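Local coordinates for protein WR4 (Caenorhabditis elegans, PDB 1M1S) that is of unknown function but belongs to the major sperm protein family, as a small sperm-specific single-domain member, at residues Asn48-Val56 against Lys67-Pro76. Residues are numbered along the deposited sequence; the frame is centred on the assembly and turned at random.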
ATOM      1  N   ASN A  48      -5.769  -5.180 -11.153  1.00 35.00           N
ATOM      2  CA  ASN A  48      -6.639  -5.921 -10.285  1.00 35.00           C
ATOM      3  C   ASN A  48      -7.103  -7.203 -10.966  1.00 35.00           C
ATOM      4  O   ASN A  48      -8.282  -7.526 -10.953  1.00 35.00           O
ATOM      5  CB  ASN A  48      -7.798  -5.025  -9.934  1.00 35.00           C
ATOM      6  CG  ASN A  48      -7.719  -4.559  -8.546  1.00 35.00           C
ATOM      7  OD1 ASN A  48      -7.724  -5.363  -7.623  1.00 35.00           O
ATOM      8  ND2 ASN A  48      -7.622  -3.267  -8.361  1.00 35.00           N
ATOM      9  N   GLU A  49      -6.155  -7.955 -11.521  1.00 35.00           N
ATOM     10  CA  GLU A  49      -6.476  -9.174 -12.249  1.00 35.00           C
ATOM     11  C   GLU A  49      -5.393 -10.249 -12.264  1.00 35.00           C
ATOM     12  O   GLU A  49      -5.632 -11.346 -12.760  1.00 35.00           O
ATOM     13  CB  GLU A  49      -6.878  -8.808 -13.673  1.00 35.00           C
ATOM     14  CG  GLU A  49      -7.257  -9.958 -14.589  1.00 35.00           C
ATOM     15  CD  GLU A  49      -6.935  -9.613 -16.027  1.00 35.00           C
ATOM     16  OE1 GLU A  49      -6.970  -8.403 -16.348  1.00 35.00           O
ATOM     17  OE2 GLU A  49      -6.612 -10.520 -16.823  1.00 35.00           O
ATOM     18  N   HIS A  50      -4.186  -9.910 -11.818  1.00 35.00           N
ATOM     19  CA  HIS A  50      -3.086 -10.874 -11.708  1.00 35.00           C
ATOM     20  C   HIS A  50      -2.594 -10.626 -10.292  1.00 35.00           C
ATOM     21  O   HIS A  50      -1.876 -11.424  -9.710  1.00 35.00           O
ATOM     22  CB  HIS A  50      -1.934 -10.599 -12.671  1.00 35.00           C
ATOM     23  CG  HIS A  50      -2.315 -10.612 -14.121  1.00 35.00           C
ATOM     24  ND1 HIS A  50      -2.849 -11.737 -14.745  1.00 35.00           N
ATOM     25  CD2 HIS A  50      -2.278  -9.651 -15.044  1.00 35.00           C
ATOM     26  CE1 HIS A  50      -3.139 -11.420 -15.990  1.00 35.00           C
ATOM     27  NE2 HIS A  50      -2.803 -10.167 -16.213  1.00 35.00           N
ATOM     28  N   TYR A  51      -2.993  -9.484  -9.744  1.00 35.00           N
ATOM     29  CA  TYR A  51      -2.621  -9.103  -8.397  1.00 35.00           C
ATOM     30  C   TYR A  51      -3.832  -8.938  -7.489  1.00 35.00           C
ATOM     31  O   TYR A  51      -4.890  -8.480  -7.919  1.00 35.00           O
ATOM     32  CB  TYR A  51      -1.813  -7.812  -8.447  1.00 35.00           C
ATOM     33  CG  TYR A  51      -0.459  -8.016  -9.072  1.00 35.00           C
ATOM     34  CD1 TYR A  51      -0.186  -7.603 -10.378  1.00 35.00           C
ATOM     35  CD2 TYR A  51       0.559  -8.642  -8.356  1.00 35.00           C
ATOM     36  CE1 TYR A  51       1.075  -7.820 -10.952  1.00 35.00           C
ATOM     37  CE2 TYR A  51       1.806  -8.858  -8.922  1.00 35.00           C
ATOM     38  CZ  TYR A  51       2.061  -8.446 -10.212  1.00 35.00           C
ATOM     39  OH  TYR A  51       3.295  -8.697 -10.747  1.00 35.00           O
ATOM     40  N   ARG A  52      -3.671  -9.367  -6.244  1.00 35.00           N
ATOM     41  CA  ARG A  52      -4.693  -9.278  -5.219  1.00 35.00           C
ATOM     42  C   ARG A  52      -3.996  -8.718  -3.994  1.00 35.00           C
ATOM     43  O   ARG A  52      -3.309  -9.436  -3.263  1.00 35.00           O
ATOM     44  CB  ARG A  52      -5.256 -10.660  -4.935  1.00 35.00           C
ATOM     45  CG  ARG A  52      -6.013 -10.802  -3.619  1.00 35.00           C
ATOM     46  CD  ARG A  52      -6.446 -12.264  -3.440  1.00 35.00           C
ATOM     47  NE  ARG A  52      -6.310 -12.792  -2.076  1.00 35.00           N
ATOM     48  CZ  ARG A  52      -5.995 -14.059  -1.792  1.00 35.00           C
ATOM     49  NH1 ARG A  52      -5.783 -14.931  -2.771  1.00 35.00           N
ATOM     50  NH2 ARG A  52      -5.899 -14.456  -0.529  1.00 35.00           N
ATOM     51  N   VAL A  53      -4.145  -7.409  -3.817  1.00 35.00           N
ATOM     52  CA  VAL A  53      -3.547  -6.684  -2.700  1.00 35.00           C
ATOM     53  C   VAL A  53      -4.554  -6.483  -1.532  1.00 35.00           C
ATOM     54  O   VAL A  53      -5.759  -6.300  -1.748  1.00 35.00           O
ATOM     55  CB  VAL A  53      -2.899  -5.378  -3.209  1.00 35.00           C
ATOM     56  CG1 VAL A  53      -2.037  -4.743  -2.154  1.00 35.00           C
ATOM     57  CG2 VAL A  53      -2.073  -5.680  -4.406  1.00 35.00           C
ATOM     58  N   ARG A  54      -4.066  -6.615  -0.297  1.00 35.00           N
ATOM     59  CA  ARG A  54      -4.904  -6.499   0.904  1.00 35.00           C
ATOM     60  C   ARG A  54      -4.119  -5.868   2.049  1.00 35.00           C
ATOM     61  O   ARG A  54      -2.984  -6.253   2.307  1.00 35.00           O
ATOM     62  CB  ARG A  54      -5.390  -7.888   1.366  1.00 35.00           C
ATOM     63  CG  ARG A  54      -6.091  -8.722   0.322  1.00 35.00           C
ATOM     64  CD  ARG A  54      -6.953  -9.786   0.951  1.00 35.00           C
ATOM     65  NE  ARG A  54      -7.635 -10.596  -0.059  1.00 35.00           N
ATOM     66  CZ  ARG A  54      -8.494 -10.129  -0.961  1.00 35.00           C
ATOM     67  NH1 ARG A  54      -8.791  -8.838  -1.003  1.00 35.00           N
ATOM     68  NH2 ARG A  54      -9.045 -10.962  -1.834  1.00 35.00           N
ATOM     69  N   PRO A  55      -4.712  -4.901   2.799  1.00 35.00           N
ATOM     70  CA  PRO A  55      -6.056  -4.309   2.680  1.00 35.00           C
ATOM     71  C   PRO A  55      -6.016  -3.252   1.593  1.00 35.00           C
ATOM     72  O   PRO A  55      -5.019  -3.139   0.896  1.00 35.00           O
ATOM     73  CB  PRO A  55      -6.246  -3.668   4.067  1.00 35.00           C
ATOM     74  CG  PRO A  55      -4.956  -3.883   4.832  1.00 35.00           C
ATOM     75  CD  PRO A  55      -3.925  -4.209   3.810  1.00 35.00           C
ATOM     76  N   VAL A  56      -7.107  -2.520   1.390  1.00 35.00           N
ATOM     77  CA  VAL A  56      -7.103  -1.459   0.391  1.00 35.00           C
ATOM     78  C   VAL A  56      -6.902  -0.168   1.164  1.00 35.00           C
ATOM     79  O   VAL A  56      -6.109   0.692   0.779  1.00 35.00           O
ATOM     80  CB  VAL A  56      -8.405  -1.391  -0.401  1.00 35.00           C
ATOM     81  CG1 VAL A  56      -8.338  -0.254  -1.403  1.00 35.00           C
ATOM     82  CG2 VAL A  56      -8.636  -2.693  -1.108  1.00 35.00           C
ATOM     83  N   LYS A  67       0.752  -4.251   7.873  1.00 35.00           N
ATOM     84  CA  LYS A  67       1.110  -5.073   6.701  1.00 35.00           C
ATOM     85  C   LYS A  67       0.288  -5.007   5.461  1.00 35.00           C
ATOM     86  O   LYS A  67      -0.913  -4.787   5.512  1.00 35.00           O
ATOM     87  CB  LYS A  67       1.424  -6.509   7.079  1.00 35.00           C
ATOM     88  CG  LYS A  67       0.263  -7.344   7.474  1.00 35.00           C
ATOM     89  CD  LYS A  67       0.443  -8.734   6.932  1.00 35.00           C
ATOM     90  CE  LYS A  67      -0.593  -9.682   7.480  1.00 35.00           C
ATOM     91  NZ  LYS A  67      -0.467 -10.985   6.773  1.00 35.00           N
ATOM     92  N   LEU A  68       0.965  -5.250   4.354  1.00 35.00           N
ATOM     93  CA  LEU A  68       0.298  -5.232   3.087  1.00 35.00           C
ATOM     94  C   LEU A  68       0.484  -6.580   2.417  1.00 35.00           C
ATOM     95  O   LEU A  68       1.598  -7.080   2.349  1.00 35.00           O
ATOM     96  CB  LEU A  68       0.902  -4.119   2.182  1.00 35.00           C
ATOM     97  CG  LEU A  68       0.255  -3.805   0.837  1.00 35.00           C
ATOM     98  CD1 LEU A  68      -1.220  -3.423   1.016  1.00 35.00           C
ATOM     99  CD2 LEU A  68       1.027  -2.673   0.157  1.00 35.00           C
ATOM    100  N   ASP A  69      -0.639  -7.158   1.972  1.00 35.00           N
ATOM    101  CA  ASP A  69      -0.664  -8.441   1.296  1.00 35.00           C
ATOM    102  C   ASP A  69      -0.981  -8.322  -0.201  1.00 35.00           C
ATOM    103  O   ASP A  69      -2.124  -8.001  -0.536  1.00 35.00           O
ATOM    104  CB  ASP A  69      -1.620  -9.403   1.989  1.00 35.00           C
ATOM    105  CG  ASP A  69      -1.201  -9.777   3.362  1.00 35.00           C
ATOM    106  OD1 ASP A  69      -0.035  -9.401   3.669  1.00 35.00           O
ATOM    107  OD2 ASP A  69      -1.961 -10.421   4.101  1.00 35.00           O
ATOM    108  N   ILE A  70       0.022  -8.500  -1.068  1.00 35.00           N
ATOM    109  CA  ILE A  70      -0.108  -8.470  -2.541  1.00 35.00           C
ATOM    110  C   ILE A  70      -0.035  -9.947  -2.970  1.00 35.00           C
ATOM    111  O   ILE A  70       0.856 -10.643  -2.500  1.00 35.00           O
ATOM    112  CB  ILE A  70       1.061  -7.650  -3.170  1.00 35.00           C
ATOM    113  CG1 ILE A  70       1.207  -6.358  -2.435  1.00 35.00           C
ATOM    114  CG2 ILE A  70       0.898  -7.499  -4.630  1.00 35.00           C
ATOM    115  CD1 ILE A  70       2.414  -5.508  -2.802  1.00 35.00           C
ATOM    116  N   ASN A  71      -0.933 -10.431  -3.829  1.00 35.00           N
ATOM    117  CA  ASN A  71      -0.868 -11.836  -4.208  1.00 35.00           C
ATOM    118  C   ASN A  71      -0.882 -11.992  -5.721  1.00 35.00           C
ATOM    119  O   ASN A  71      -1.856 -11.632  -6.389  1.00 35.00           O
ATOM    120  CB  ASN A  71      -1.988 -12.632  -3.543  1.00 35.00           C
ATOM    121  CG  ASN A  71      -1.869 -14.133  -3.770  1.00 35.00           C
ATOM    122  OD1 ASN A  71      -0.768 -14.686  -3.735  1.00 35.00           O
ATOM    123  ND2 ASN A  71      -2.998 -14.787  -4.079  1.00 35.00           N
ATOM    124  N   ARG A  72       0.218 -12.517  -6.266  1.00 35.00           N
ATOM    125  CA  ARG A  72       0.325 -12.743  -7.699  1.00 35.00           C
ATOM    126  C   ARG A  72      -0.371 -14.043  -8.074  1.00 35.00           C
ATOM    127  O   ARG A  72      -0.240 -15.076  -7.399  1.00 35.00           O
ATOM    128  CB  ARG A  72       1.799 -12.761  -8.167  1.00 35.00           C
ATOM    129  CG  ARG A  72       2.052 -13.158  -9.631  1.00 35.00           C
ATOM    130  CD  ARG A  72       1.617 -12.092 -10.659  1.00 35.00           C
ATOM    131  NE  ARG A  72       1.634 -12.623 -12.028  1.00 35.00           N
ATOM    132  CZ  ARG A  72       1.497 -11.891 -13.137  1.00 35.00           C
ATOM    133  NH1 ARG A  72       1.327 -10.569 -13.066  1.00 35.00           N
ATOM    134  NH2 ARG A  72       1.587 -12.468 -14.334  1.00 35.00           N
ATOM    135  N   LEU A  73      -1.182 -13.923  -9.120  1.00 35.00           N
ATOM    136  CA  LEU A  73      -1.968 -15.011  -9.684  1.00 35.00           C
ATOM    137  C   LEU A  73      -1.447 -15.286 -11.098  1.00 35.00           C
ATOM    138  O   LEU A  73      -0.766 -14.444 -11.692  1.00 35.00           O
ATOM    139  CB  LEU A  73      -3.430 -14.567  -9.766  1.00 35.00           C
ATOM    140  CG  LEU A  73      -4.041 -14.117  -8.441  1.00 35.00           C
ATOM    141  CD1 LEU A  73      -5.103 -13.064  -8.677  1.00 35.00           C
ATOM    142  CD2 LEU A  73      -4.569 -15.322  -7.668  1.00 35.00           C
ATOM    143  N   PRO A  74      -1.733 -16.478 -11.645  1.00 35.00           N
ATOM    144  CA  PRO A  74      -1.267 -16.790 -13.003  1.00 35.00           C
ATOM    145  C   PRO A  74      -1.613 -15.706 -14.048  1.00 35.00           C
ATOM    146  O   PRO A  74      -2.753 -15.234 -14.135  1.00 35.00           O
ATOM    147  CB  PRO A  74      -1.988 -18.102 -13.325  1.00 35.00           C
ATOM    148  CG  PRO A  74      -2.276 -18.737 -12.012  1.00 35.00           C
ATOM    149  CD  PRO A  74      -2.298 -17.662 -10.963  1.00 35.00           C
ATOM    150  N   GLY A  75      -0.598 -15.238 -14.764  1.00 35.00           N
ATOM    151  CA  GLY A  75      -0.821 -14.239 -15.798  1.00 35.00           C
ATOM    152  C   GLY A  75       0.429 -14.014 -16.629  1.00 35.00           C
ATOM    153  O   GLY A  75       1.409 -14.741 -16.458  1.00 35.00           O
ATOM    154  N   PRO A  76       0.447 -13.003 -17.517  1.00 35.00           N
ATOM    155  CA  PRO A  76       1.595 -12.692 -18.373  1.00 35.00           C
ATOM    156  C   PRO A  76       2.734 -12.008 -17.655  1.00 35.00           C
ATOM    157  O   PRO A  76       2.511 -11.278 -16.691  1.00 35.00           O
ATOM    158  CB  PRO A  76       1.002 -11.702 -19.368  1.00 35.00           C
ATOM    159  CG  PRO A  76       0.001 -10.967 -18.558  1.00 35.00           C
ATOM    160  CD  PRO A  76      -0.669 -12.091 -17.808  1.00 35.00           C
TER
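Arg72 sends its side chain onward along the direction of its own strand, past the Tyr51 ring to His50. The first torsion (chi1 173°) swings CG away from the backbone N, and a bend at chi2 then turns the chain so that CD lies 3.7 Å from Tyr51 CE2 and the guanidinium reaches both rings. Arg72 NH1 lies 3.5 Å from Tyr51 CE1, which meets the guanidinium at its edge, the two planes 65° apart; His50 CB covers one of its faces, 3.3 Å from Arg72 NH1, and the imidazole is turned only 30° from it. Two bonds hold the guanidinium: Arg72 NH2 reaches Pro76 O at 2.8 Å, above the carbonyl plane, and Arg72 NE donates to Ala22 O. Cut back to alanine, this position would probably leave the carbonyls of Pro76 and Ala22 without the arginine donor and open a gap beside the Tyr51 ring. Strands 51-60 and 65-72 form an antiparallel beta hairpin of the immunoglobulin-like MSP sandwich, in which Tyr51, Val53, Ile70 and Arg72 share one face, turned toward strands 79-89 and 107-115. There Val53 straddles its neighbours: CG1 touches Leu68 CD1, while CG2 presses on Ile70 CG2 at 3.5 Å, a tight pair of methyls. Arg52, Arg54, Asp69 and Asn71 occupy the other face, where Lys67 NZ bridges to the syn lone pair of Asp69 OD2. Of the backbone bonds, Leu73 N to His50 O (2.7 Å) closes the end beside the rings, and Asp69 N to Arg54 O (2.5 Å) ties the strands at the other end. Beyond Arg54, after a cis peptide bond, Pro55 rests its CD against Leu68 CD1.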